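Local coordinates for protein peptidase (Yersinia bercovieri, PDB 5NYW) that is of unknown function but belongs to the proteasome beta-subunit family of Ntn-hydrolases, as an ancestral beta-subunit (Anbu) that assembles into multimers and is probably a peptidase, at residues V4-R7 and L12-A15; T143-I148 and I157-L162; V195-L200 and T205-R210; G117-I120 and G124-L127; S79-A84 and G134-A139. All blocks are in the same frame, centred on the assembly; numbering follows the deposited sequence.

Contact 1 (V4-R7 and L12-A15); sequences VAMR and LAFA. Unlike the reference sequence in segment 12-15: Ala13 (reference Val).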
# COMPACT_ATOMS: atom_id res chain seq x y z
N VAL L 4 11.39 6.20 42.29
CA VAL L 4 11.02 4.87 42.75
C VAL L 4 9.65 4.93 43.42
O VAL L 4 9.30 5.92 44.06
CB VAL L 4 12.09 4.25 43.72
CG1 VAL L 4 12.36 5.13 44.94
CG2 VAL L 4 11.69 2.82 44.16
N ALA L 5 8.87 3.88 43.23
CA ALA L 5 7.58 3.78 43.90
C ALA L 5 7.42 2.37 44.42
O ALA L 5 7.77 1.41 43.74
CB ALA L 5 6.45 4.15 42.95
N MET L 6 6.88 2.25 45.62
CA MET L 6 6.72 0.97 46.28
C MET L 6 5.27 0.74 46.69
O MET L 6 4.64 1.62 47.28
CB MET L 6 7.62 0.89 47.51
CG MET L 6 9.09 1.10 47.24
SD MET L 6 10.04 1.48 48.72
CE MET L 6 11.72 1.44 48.11
N ARG L 7 4.73 -0.43 46.35
CA ARG L 7 3.40 -0.82 46.79
C ARG L 7 3.45 -1.92 47.84
O ARG L 7 3.80 -3.06 47.53
CB ARG L 7 2.54 -1.28 45.61
CG ARG L 7 1.16 -1.79 45.99
CD ARG L 7 0.45 -2.34 44.76
NE ARG L 7 -0.80 -3.03 45.07
CZ ARG L 7 -0.92 -4.35 45.23
NH1 ARG L 7 -2.10 -4.87 45.51
NH2 ARG L 7 0.14 -5.15 45.11
N LEU L 12 1.62 3.08 50.06
CA LEU L 12 2.58 3.32 48.99
C LEU L 12 3.67 4.30 49.44
O LEU L 12 3.41 5.21 50.22
CB LEU L 12 1.88 3.87 47.75
CG LEU L 12 1.00 2.99 46.88
CD1 LEU L 12 -0.26 3.71 46.57
CD2 LEU L 12 1.74 2.76 45.59
N ALA L 13 4.88 4.08 48.94
CA ALA L 13 5.99 5.01 49.16
C ALA L 13 6.54 5.49 47.82
O ALA L 13 6.75 4.70 46.90
CB ALA L 13 7.10 4.35 50.01
N PHE L 14 6.79 6.79 47.70
CA PHE L 14 7.33 7.36 46.47
C PHE L 14 8.60 8.17 46.71
O PHE L 14 8.70 8.90 47.70
CB PHE L 14 6.31 8.27 45.79
CG PHE L 14 4.99 7.61 45.53
CD1 PHE L 14 4.77 6.93 44.35
CD2 PHE L 14 3.97 7.68 46.45
CE1 PHE L 14 3.55 6.32 44.09
CE2 PHE L 14 2.75 7.07 46.20
CZ PHE L 14 2.54 6.39 45.02
N ALA L 15 9.57 8.07 45.79
CA ALA L 15 10.74 8.95 45.86
C ALA L 15 11.26 9.37 44.48
O ALA L 15 11.49 8.54 43.61
CB ALA L 15 11.83 8.30 46.65

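Contact 2 (T143-I148 and I157-L162); sequences TPYFQI and IIDRVL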
# COMPACT_ATOMS: atom_id res chain seq x y z
N THR L 143 6.46 -8.56 42.73
CA THR L 143 7.26 -7.41 42.32
C THR L 143 6.59 -6.13 42.85
O THR L 143 5.77 -5.50 42.17
CB THR L 143 7.41 -7.35 40.78
OG1 THR L 143 8.02 -8.56 40.30
CG2 THR L 143 8.24 -6.15 40.35
N PRO L 144 6.90 -5.75 44.10
CA PRO L 144 6.14 -4.67 44.74
C PRO L 144 6.70 -3.27 44.52
O PRO L 144 6.22 -2.35 45.18
CB PRO L 144 6.17 -5.07 46.22
CG PRO L 144 7.46 -5.79 46.39
CD PRO L 144 7.75 -6.48 45.07
N TYR L 145 7.66 -3.09 43.62
CA TYR L 145 8.21 -1.75 43.35
C TYR L 145 8.62 -1.58 41.86
O TYR L 145 8.88 -2.58 41.17
CB TYR L 145 9.44 -1.48 44.24
CG TYR L 145 10.67 -2.25 43.79
CD1 TYR L 145 10.87 -3.57 44.18
CD2 TYR L 145 11.61 -1.67 42.92
CE1 TYR L 145 11.99 -4.30 43.76
CE2 TYR L 145 12.73 -2.38 42.48
CZ TYR L 145 12.92 -3.70 42.91
OH TYR L 145 14.04 -4.43 42.49
N PHE L 146 8.71 -0.33 41.40
CA PHE L 146 9.20 -0.00 40.05
C PHE L 146 10.25 1.09 40.11
O PHE L 146 10.17 1.97 40.96
CB PHE L 146 8.07 0.49 39.14
CG PHE L 146 7.10 -0.57 38.75
CD1 PHE L 146 7.54 -1.81 38.33
CD2 PHE L 146 5.73 -0.32 38.81
CE1 PHE L 146 6.62 -2.80 37.97
CE2 PHE L 146 4.81 -1.30 38.45
CZ PHE L 146 5.25 -2.54 38.03
N GLN L 147 11.22 1.06 39.21
CA GLN L 147 12.15 2.18 39.11
C GLN L 147 12.16 2.73 37.68
O GLN L 147 12.10 1.96 36.72
CB GLN L 147 13.56 1.76 39.51
CG GLN L 147 13.71 0.96 40.79
CD GLN L 147 15.14 0.47 40.95
OE1 GLN L 147 15.52 -0.54 40.35
NE2 GLN L 147 15.93 1.15 41.78
N ILE L 148 12.29 4.04 37.54
CA ILE L 148 12.55 4.65 36.23
C ILE L 148 13.75 5.62 36.35
O ILE L 148 14.09 6.06 37.46
CB ILE L 148 11.29 5.39 35.67
CG1 ILE L 148 10.79 6.47 36.64
CG2 ILE L 148 10.17 4.38 35.38
CD1 ILE L 148 9.53 7.24 36.13
N ILE L 157 19.93 -2.42 47.22
CA ILE L 157 19.41 -2.27 48.56
C ILE L 157 17.91 -2.60 48.59
O ILE L 157 17.42 -3.17 49.57
CB ILE L 157 19.66 -0.86 49.10
CG1 ILE L 157 19.24 -0.79 50.56
CG2 ILE L 157 18.93 0.17 48.26
CD1 ILE L 157 19.93 -1.84 51.43
N ILE L 158 17.19 -2.28 47.52
CA ILE L 158 15.75 -2.56 47.47
C ILE L 158 15.52 -4.06 47.46
O ILE L 158 14.68 -4.57 48.18
CB ILE L 158 15.07 -1.92 46.24
CG1 ILE L 158 15.16 -0.40 46.33
CG2 ILE L 158 13.61 -2.28 46.18
CD1 ILE L 158 14.67 0.27 45.10
N ASP L 159 16.29 -4.77 46.65
CA ASP L 159 16.18 -6.22 46.61
C ASP L 159 16.54 -6.87 47.94
O ASP L 159 16.07 -7.96 48.25
CB ASP L 159 17.06 -6.78 45.49
CG ASP L 159 16.49 -6.53 44.10
OD1 ASP L 159 15.24 -6.39 43.99
OD2 ASP L 159 17.28 -6.44 43.14
N ARG L 160 17.39 -6.22 48.73
CA ARG L 160 17.84 -6.84 49.99
C ARG L 160 16.85 -6.73 51.13
O ARG L 160 16.71 -7.67 51.92
CB ARG L 160 19.16 -6.22 50.45
CG ARG L 160 20.39 -6.67 49.71
CD ARG L 160 21.63 -6.03 50.32
NE ARG L 160 22.84 -6.35 49.57
CZ ARG L 160 23.55 -7.47 49.73
NH1 ARG L 160 23.18 -8.37 50.63
NH2 ARG L 160 24.64 -7.68 48.99
N VAL L 161 16.13 -5.61 51.21
CA VAL L 161 15.34 -5.32 52.40
C VAL L 161 13.84 -5.12 52.15
O VAL L 161 13.04 -5.27 53.08
CB VAL L 161 15.89 -4.09 53.14
CG1 VAL L 161 17.38 -4.21 53.35
CG2 VAL L 161 15.59 -2.83 52.38
N LEU L 162 13.43 -4.81 50.93
CA LEU L 162 12.01 -4.53 50.68
C LEU L 162 11.26 -5.80 50.28
O LEU L 162 11.75 -6.60 49.48
CB LEU L 162 11.82 -3.46 49.59
CG LEU L 162 10.37 -2.92 49.44
CD1 LEU L 162 10.01 -1.89 50.52
CD2 LEU L 162 10.07 -2.34 48.06

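Contact 3 (V195-L200 and T205-R210); sequences VMIYPL and TEQQYR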
# COMPACT_ATOMS: atom_id res chain seq x y z
N VAL L 195 9.51 13.44 47.99
CA VAL L 195 9.06 12.17 48.54
C VAL L 195 7.64 12.24 49.10
O VAL L 195 7.10 13.31 49.37
CB VAL L 195 10.02 11.69 49.66
CG1 VAL L 195 11.46 11.65 49.18
CG2 VAL L 195 9.89 12.58 50.88
N MET L 196 7.01 11.08 49.25
CA MET L 196 5.70 11.01 49.86
C MET L 196 5.36 9.63 50.42
O MET L 196 5.71 8.62 49.83
CB MET L 196 4.62 11.41 48.85
CG MET L 196 3.24 11.17 49.39
SD MET L 196 2.00 11.80 48.31
CE MET L 196 0.56 10.91 48.92
N ILE L 197 4.71 9.61 51.57
CA ILE L 197 4.13 8.39 52.09
C ILE L 197 2.61 8.48 51.98
O ILE L 197 2.00 9.44 52.46
CB ILE L 197 4.51 8.16 53.54
CG1 ILE L 197 6.02 8.02 53.68
CG2 ILE L 197 3.74 6.96 54.08
CD1 ILE L 197 6.47 7.86 55.13
N TYR L 198 1.99 7.49 51.33
CA TYR L 198 0.54 7.40 51.27
C TYR L 198 0.03 6.18 52.01
O TYR L 198 0.15 5.05 51.53
CB TYR L 198 0.03 7.34 49.83
CG TYR L 198 -1.47 7.16 49.80
CD1 TYR L 198 -2.33 8.25 49.91
CD2 TYR L 198 -2.04 5.89 49.71
CE1 TYR L 198 -3.70 8.09 49.90
CE2 TYR L 198 -3.40 5.72 49.71
CZ TYR L 198 -4.23 6.82 49.80
OH TYR L 198 -5.59 6.62 49.78
N PRO L 199 -0.55 6.39 53.20
CA PRO L 199 -1.15 5.27 53.94
C PRO L 199 -2.49 4.79 53.35
O PRO L 199 -3.29 5.58 52.84
CB PRO L 199 -1.33 5.85 55.35
CG PRO L 199 -1.32 7.33 55.19
CD PRO L 199 -0.50 7.64 53.98
N LEU L 200 -2.69 3.47 53.38
CA LEU L 200 -3.90 2.84 52.87
C LEU L 200 -5.17 3.50 53.42
O LEU L 200 -5.28 3.79 54.61
CB LEU L 200 -3.90 1.34 53.20
CG LEU L 200 -5.17 0.54 52.90
CD1 LEU L 200 -5.48 0.52 51.41
CD2 LEU L 200 -5.06 -0.90 53.45
N THR L 205 -2.59 13.54 51.16
CA THR L 205 -1.32 13.99 50.62
C THR L 205 -0.57 14.79 51.70
O THR L 205 0.25 15.65 51.40
CB THR L 205 -1.48 14.82 49.36
OG1 THR L 205 -2.36 15.92 49.63
CG2 THR L 205 -2.07 13.97 48.24
N GLU L 206 -0.92 14.52 52.95
CA GLU L 206 -0.37 15.24 54.07
C GLU L 206 1.11 14.92 54.22
O GLU L 206 1.92 15.77 54.56
CB GLU L 206 -1.13 14.89 55.36
CG GLU L 206 -0.68 15.67 56.59
CD GLU L 206 -0.99 17.16 56.50
OE1 GLU L 206 -1.86 17.55 55.69
OE2 GLU L 206 -0.33 17.93 57.23
N GLN L 207 1.47 13.67 53.94
CA GLN L 207 2.85 13.24 54.04
C GLN L 207 3.61 13.37 52.71
O GLN L 207 4.16 12.39 52.21
CB GLN L 207 2.93 11.80 54.55
CG GLN L 207 2.40 11.63 55.96
CD GLN L 207 2.60 10.22 56.50
OE1 GLN L 207 3.71 9.82 56.87
NE2 GLN L 207 1.51 9.47 56.57
N GLN L 208 3.61 14.58 52.15
CA GLN L 208 4.47 14.90 51.01
C GLN L 208 5.59 15.83 51.46
O GLN L 208 5.33 16.82 52.14
CB GLN L 208 3.70 15.59 49.91
CG GLN L 208 4.54 15.72 48.68
CD GLN L 208 4.02 16.76 47.73
OE1 GLN L 208 2.95 17.34 47.94
NE2 GLN L 208 4.77 17.01 46.66
N TYR L 209 6.83 15.54 51.06
CA TYR L 209 7.98 16.26 51.60
C TYR L 209 9.02 16.63 50.54
O TYR L 209 9.37 15.81 49.69
CB TYR L 209 8.67 15.39 52.65
CG TYR L 209 7.79 14.95 53.80
CD1 TYR L 209 7.29 15.87 54.72
CD2 TYR L 209 7.40 13.62 53.92
CE1 TYR L 209 6.47 15.46 55.76
CE2 TYR L 209 6.57 13.21 54.95
CZ TYR L 209 6.11 14.13 55.87
OH TYR L 209 5.30 13.72 56.90
N ARG L 210 9.58 17.84 50.65
CA ARG L 210 10.75 18.20 49.85
C ARG L 210 12.04 18.08 50.66
O ARG L 210 12.22 18.72 51.69
CB ARG L 210 10.64 19.62 49.29
CG ARG L 210 11.96 20.11 48.67
CD ARG L 210 11.78 21.14 47.58
NE ARG L 210 11.39 20.57 46.30
CZ ARG L 210 11.44 21.24 45.15
NH1 ARG L 210 11.08 20.66 44.02
NH2 ARG L 210 11.87 22.49 45.14

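Contact 4 (G117-I120 and G124-L127); sequences GGQI and GLRL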
# COMPACT_ATOMS: atom_id res chain seq x y z
N GLY L 117 0.75 5.70 40.76
CA GLY L 117 0.39 4.93 41.93
C GLY L 117 -0.62 5.65 42.78
O GLY L 117 -0.71 6.87 42.75
N GLY L 118 -1.39 4.89 43.55
CA GLY L 118 -2.32 5.53 44.45
C GLY L 118 -3.56 4.72 44.73
O GLY L 118 -3.56 3.48 44.61
N GLN L 119 -4.62 5.43 45.08
CA GLN L 119 -5.87 4.77 45.45
C GLN L 119 -7.04 5.62 45.02
O GLN L 119 -7.05 6.84 45.22
CB GLN L 119 -5.91 4.52 46.95
CG GLN L 119 -7.01 3.59 47.40
CD GLN L 119 -6.99 3.34 48.90
OE1 GLN L 119 -6.40 4.12 49.65
NE2 GLN L 119 -7.59 2.23 49.33
N ILE L 120 -8.02 4.96 44.40
CA ILE L 120 -9.33 5.56 44.14
C ILE L 120 -10.34 4.85 45.04
O ILE L 120 -10.38 3.62 45.07
CB ILE L 120 -9.73 5.40 42.67
CG1 ILE L 120 -8.78 6.21 41.78
CG2 ILE L 120 -11.16 5.84 42.46
CD1 ILE L 120 -8.98 5.94 40.32
N GLY L 124 -8.26 -1.04 46.40
CA GLY L 124 -7.04 -0.99 47.18
C GLY L 124 -5.96 -0.20 46.46
O GLY L 124 -6.22 0.51 45.49
N LEU L 125 -4.74 -0.29 46.95
CA LEU L 125 -3.63 0.40 46.33
C LEU L 125 -3.28 -0.20 45.00
O LEU L 125 -3.26 -1.41 44.86
CB LEU L 125 -2.41 0.31 47.22
CG LEU L 125 -2.68 0.66 48.65
CD1 LEU L 125 -1.44 0.27 49.38
CD2 LEU L 125 -2.99 2.14 48.78
N ARG L 126 -3.00 0.65 44.01
CA ARG L 126 -2.51 0.15 42.73
C ARG L 126 -1.33 0.99 42.25
O ARG L 126 -1.28 2.20 42.49
CB ARG L 126 -3.63 0.12 41.69
CG ARG L 126 -4.80 -0.73 42.13
CD ARG L 126 -5.87 -0.89 41.06
NE ARG L 126 -5.50 -1.85 40.03
CZ ARG L 126 -6.32 -2.26 39.07
NH1 ARG L 126 -7.57 -1.81 39.05
NH2 ARG L 126 -5.92 -3.15 38.16
N LEU L 127 -0.37 0.34 41.61
CA LEU L 127 0.85 0.98 41.12
C LEU L 127 1.19 0.48 39.72
O LEU L 127 1.22 -0.72 39.50
CB LEU L 127 2.01 0.70 42.07
CG LEU L 127 3.42 1.12 41.62
CD1 LEU L 127 3.50 2.62 41.43
CD2 LEU L 127 4.50 0.61 42.57

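Contact 5 (S79-A84 and G134-A139); sequences SMYEAA and GNFIEA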
# COMPACT_ATOMS: atom_id res chain seq x y z
N SER L 79 -11.40 3.57 38.01
CA SER L 79 -10.34 2.78 38.65
C SER L 79 -8.94 3.22 38.22
O SER L 79 -8.77 3.97 37.26
CB SER L 79 -10.52 1.29 38.32
OG SER L 79 -10.31 1.04 36.94
N MET L 80 -7.94 2.76 38.96
CA MET L 80 -6.55 3.05 38.65
C MET L 80 -6.16 2.45 37.30
O MET L 80 -5.32 3.00 36.59
CB MET L 80 -5.65 2.49 39.75
CG MET L 80 -4.26 3.09 39.82
SD MET L 80 -4.37 4.81 40.30
CE MET L 80 -5.23 4.58 41.84
N TYR L 81 -6.81 1.35 36.94
CA TYR L 81 -6.56 0.71 35.65
C TYR L 81 -6.94 1.64 34.50
O TYR L 81 -6.22 1.71 33.49
CB TYR L 81 -7.34 -0.61 35.53
CG TYR L 81 -7.04 -1.30 34.23
CD1 TYR L 81 -7.80 -1.04 33.09
CD2 TYR L 81 -5.97 -2.19 34.12
CE1 TYR L 81 -7.51 -1.63 31.88
CE2 TYR L 81 -5.67 -2.81 32.91
CZ TYR L 81 -6.46 -2.51 31.79
OH TYR L 81 -6.20 -3.09 30.57
N GLU L 82 -8.06 2.35 34.66
CA GLU L 82 -8.53 3.31 33.66
C GLU L 82 -7.63 4.52 33.64
O GLU L 82 -7.35 5.10 32.60
CB GLU L 82 -9.97 3.74 33.94
CG GLU L 82 -11.00 2.61 33.90
CD GLU L 82 -12.41 3.12 34.11
OE1 GLU L 82 -12.58 4.34 34.30
OE2 GLU L 82 -13.35 2.29 34.10
N ALA L 83 -7.14 4.89 34.82
CA ALA L 83 -6.19 5.98 34.92
C ALA L 83 -4.93 5.63 34.11
O ALA L 83 -4.38 6.47 33.40
CB ALA L 83 -5.85 6.24 36.35
N ALA L 84 -4.49 4.38 34.21
CA ALA L 84 -3.32 3.90 33.45
C ALA L 84 -3.53 3.91 31.94
O ALA L 84 -2.63 4.31 31.21
CB ALA L 84 -2.93 2.49 33.91
N GLY L 134 3.03 3.35 25.40
CA GLY L 134 1.75 3.63 26.01
C GLY L 134 1.09 2.45 26.71
O GLY L 134 0.08 2.63 27.40
N ASN L 135 1.65 1.26 26.57
CA ASN L 135 1.15 0.12 27.33
C ASN L 135 1.83 0.17 28.69
O ASN L 135 2.63 1.07 28.96
CB ASN L 135 1.42 -1.20 26.60
CG ASN L 135 2.89 -1.46 26.39
OD1 ASN L 135 3.70 -0.54 26.47
ND2 ASN L 135 3.25 -2.71 26.09
N PHE L 136 1.48 -0.76 29.57
CA PHE L 136 1.91 -0.70 30.97
C PHE L 136 1.86 -2.03 31.73
O PHE L 136 1.18 -2.98 31.34
CB PHE L 136 1.05 0.33 31.70
CG PHE L 136 -0.44 0.14 31.49
CD1 PHE L 136 -1.15 -0.81 32.21
CD2 PHE L 136 -1.13 0.93 30.59
CE1 PHE L 136 -2.52 -0.97 32.02
CE2 PHE L 136 -2.49 0.78 30.41
CZ PHE L 136 -3.19 -0.18 31.12
N ILE L 137 2.58 -2.09 32.85
CA ILE L 137 2.51 -3.23 33.75
C ILE L 137 2.14 -2.78 35.15
O ILE L 137 2.32 -1.62 35.54
CB ILE L 137 3.85 -3.98 33.81
CG1 ILE L 137 4.95 -3.05 34.31
CG2 ILE L 137 4.19 -4.53 32.44
CD1 ILE L 137 6.33 -3.73 34.54
N GLU L 138 1.66 -3.73 35.94
CA GLU L 138 1.18 -3.43 37.28
C GLU L 138 2.04 -4.17 38.33
O GLU L 138 2.45 -5.33 38.13
CB GLU L 138 -0.31 -3.80 37.39
CG GLU L 138 -0.99 -3.35 38.68
CD GLU L 138 -2.51 -3.47 38.63
OE1 GLU L 138 -3.03 -4.02 37.63
OE2 GLU L 138 -3.18 -2.94 39.55
N ALA L 139 2.33 -3.49 39.42
CA ALA L 139 3.08 -4.09 40.51
C ALA L 139 2.20 -5.11 41.21
O ALA L 139 0.99 -4.93 41.35
CB ALA L 139 3.57 -3.03 41.47

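Contact 1 (V4-R7 and L12-A15)
Leu12 lies across from Arg7 in a non-hydrogen-bonded antiparallel pair, yet its CD2 comes to 3.5 Å from Met6 O and only grazes Arg7 CB. The same Met6 O takes the Leu12 CA hydrogen as a weak C-H...O contact and accepts the N-H of Ala13, with Ala13 N 3.0 Å from Met6 O, in the carbonyl plane and on a lone pair. Ala13, where the reference sequence has valine, returns the bond through its own carbonyl: Met6 N is 2.8 Å from Ala13 O. On the face turned to helix 168-185 the Ala13 and Met6 CB atoms lie 4.3 Å apart, while the Met6 thioether runs on extended toward that helix. Phe14 faces Ala5 across the next non-hydrogen-bonded pair. Its chi1 of -54° sets CG beside the backbone N, and from there the CD1 corner of the ring meets Ala5 CB at 3.5 Å. Ala15 closes the segment with two bonds to Val4, Val4 N to Ala15 O being 2.7 Å long, and its methyl touches Val4 CG1 at 3.6 Å. Strands 2-7 and 11-23 thus form a beta hairpin in a central sheet of the Ntn-hydrolase fold. Four bonds pair the N-H groups of Val4, Met6, Ala13 and Ala15 within it; neighbouring strands take up those pointing outward. The contact is buried and mostly apolar, Arg7 being the charged exception, its NE hydrogen-bonded to Leu125 O.

Contact 2 (T143-I148 and I157-L162)
Tyr145 meets three residues of 157-162 along its length, although the strand and helix axes pass 11.1 Å apart and run antiparallel. Its CB touches Leu162 CD2 at 4.0 Å, just where the chain leaves the helix. A chi1 of 74° puts CG between the backbone N and the carbonyl carbon, and from there the ring turns one face to Ile158. The CG2 methyl of Ile158 sits over the centre of that face, 3.4 Å from the centroid and 7° off the normal, a CH-pi contact in which all six ring carbons lie within reach of one methyl; CE1 is the closest, at 3.5 Å. CD1 also brushes Leu162 CD2. At the tip the hydroxyl donates to the carboxylate of Asp159: Tyr145 OH is 2.7 Å from Asp159 OD1, on the syn side but 34° out of the carboxylate plane. Lys155 NZ also bonds this hydroxyl and forms a long, weak ion pair with Asp159 OD2; this nearby positive charge would probably favour the ionised carboxylate. Beyond the ring, the other branch of Ile158 approaches Gln147, CD1 lying 3.7 Å from Gln147 NE2, whose amide hydrogen-bonds Tyr2. The contact lays helix 155-161 over strand 145-149 at the edge of the sheet beside strand 2-7, a helix-on-sheet layer of the Ntn-hydrolase sandwich. Helix 168-185 packs beside it against Ile158 and Leu162, and Arg160 reaches Asp180 of a neighbouring subunit.

Contact 3 (V195-L200 and T205-R210)
Gln207 sits at the centre of an inverse gamma turn and passes its side chain across Ile197 to Pro199 of the partner strand. Its CB lies 3.3 Å from Ile197 O. From there the extended chain brings OE1 to 3.8 Å from Ile197 CB, and NE2 beside the CG and CD atoms of Pro199, 3.8 Å from Pro199 CD. The Gln207 carbonyl faces back into the sheet and accepts from Ile197 N at 2.9 Å, in the carbonyl plane. Next along, Val195 and Tyr209 are a hydrogen-bonded antiparallel pair: Val195 N lies 2.9 Å from Tyr209 O, nearly straight at 175°, while the bond from Tyr209 N reaches Val195 O tilted 29° from the carbonyl plane. On that side Val195 CG2 packs 3.5 Å from Tyr209 CB and close to the plane of the ring. On the other face the extended Met196 chain ends with CE 4.1 Å from Thr205 CG2. The two strands form a beta hairpin at the rim of the sheet. Strand 193-199 pairs on its far side with strand 11-23, Val195 and Ile197 pack against helix 168-185, and Met196 and Thr205 meet Leu35 and Thr43 of the second sheet.

Contact 4 (G117-I120 and G124-L127)
Gly118 and Arg126 form a hydrogen-bonded antiparallel pair, closed by two backbone bonds of 2.9 Å, from Gly118 N to Arg126 O and from Arg126 N to Gly118 O. The next pair, Gly117 with Leu127, is non-hydrogen-bonded and brings the CA atoms to 4.1 Å. Gly118 has phi near 150° and psi near -155°, a backbone shape that calls for glycine. At Gly117, which has no side chain, the Leu127 methyl CD1 approaches Gly117 CA to 3.9 Å, and Gly117 CA gives a weak C-H...O contact to Arg126 O. Nearer the turn, Gln119 runs fully extended with CG anti to its backbone N (chi1 -168°) and reaches across to Gly124, where CG lies 3.7 Å from Gly124 O. Its amide comes up to Leu125, OE1 lying 4.0 Å from Leu125 CD2, and is held by Tyr198 at OE1 and by Asp201 and the Glu123 carbonyl at NE2. Strands 112-120 and 126-130 thus make a beta hairpin in the five-stranded sheet, between strands 42-50 and 136-138. Helix 80-98 packs on Ile120 and Arg126, and Leu127 faces Ala5 and Arg7 of the other sheet.

Contact 5 (S79-A84 and G134-A139)
Phe136 takes a chi1 of 50°, with CG between the backbone N and the carbonyl carbon, and this raises its ring from strand 136-138 toward the first turns of the helix. Tyr81 answers with CG anti to the backbone N (chi1 -178°), turning one ring face to the edge of Phe136. The two rings meet as an offset edge-to-face pair: the CE1-CZ edge of Phe136 points at that face of Tyr81, with centroids 5.5 Å apart and planes at 77°. The closest atoms are Tyr81 CE2 and Phe136 CE1, at 3.8 Å. Over the centre of one face of the Phe136 ring sits the methyl of Ala84, its CB 3.8 Å from the centroid, a CH-pi contact. The carbonyl of Ala84 also borders the ring, Ala84 O lying 3.6 Å from Phe136 CE2. Here helix 80-98 packs on an outer strand of the five-stranded sheet, in one helical layer of the alpha-beta-beta-alpha sandwich of Ntn-hydrolases. Ser79 is the N-cap just before the helix, and its OG accepts a weak bond from Glu82 N. A neighbouring subunit borders the contact: Tyr81 OH hydrogen-bonds Ser57 and Arg97 of that chain, and the backbone N of Glu138 bonds its Gln56. Glu138, on the same strand face as Phe136, pairs by its carboxylate with Arg126, while Phe128 meets the Phe136 ring nearly at a right angle.

How the contacts relate
Contacts 1, 3 and 4 are beta hairpins held by backbone bonds; contacts 2 and 5 are helix-on-sheet packings carried by an aromatic ring. Contact 1 lies deepest, its centre about 6 Å from the centre of the chain, with mostly apolar side chains, and its strands pair with those of contacts 2 and 3 in one sheet. Contacts 4 and 5 share the other sheet and are joined by the Arg126-Glu138 salt bridge. Phe146 links contact 2 to contact 5, and Tyr198 links contact 3 to Gln119 of contact 4. Contacts 2 and 3, both partly buried, border the same neighbouring subunit; contact 5 is buried yet borders another. Contact 3 touches neither contact 2 nor contact 5.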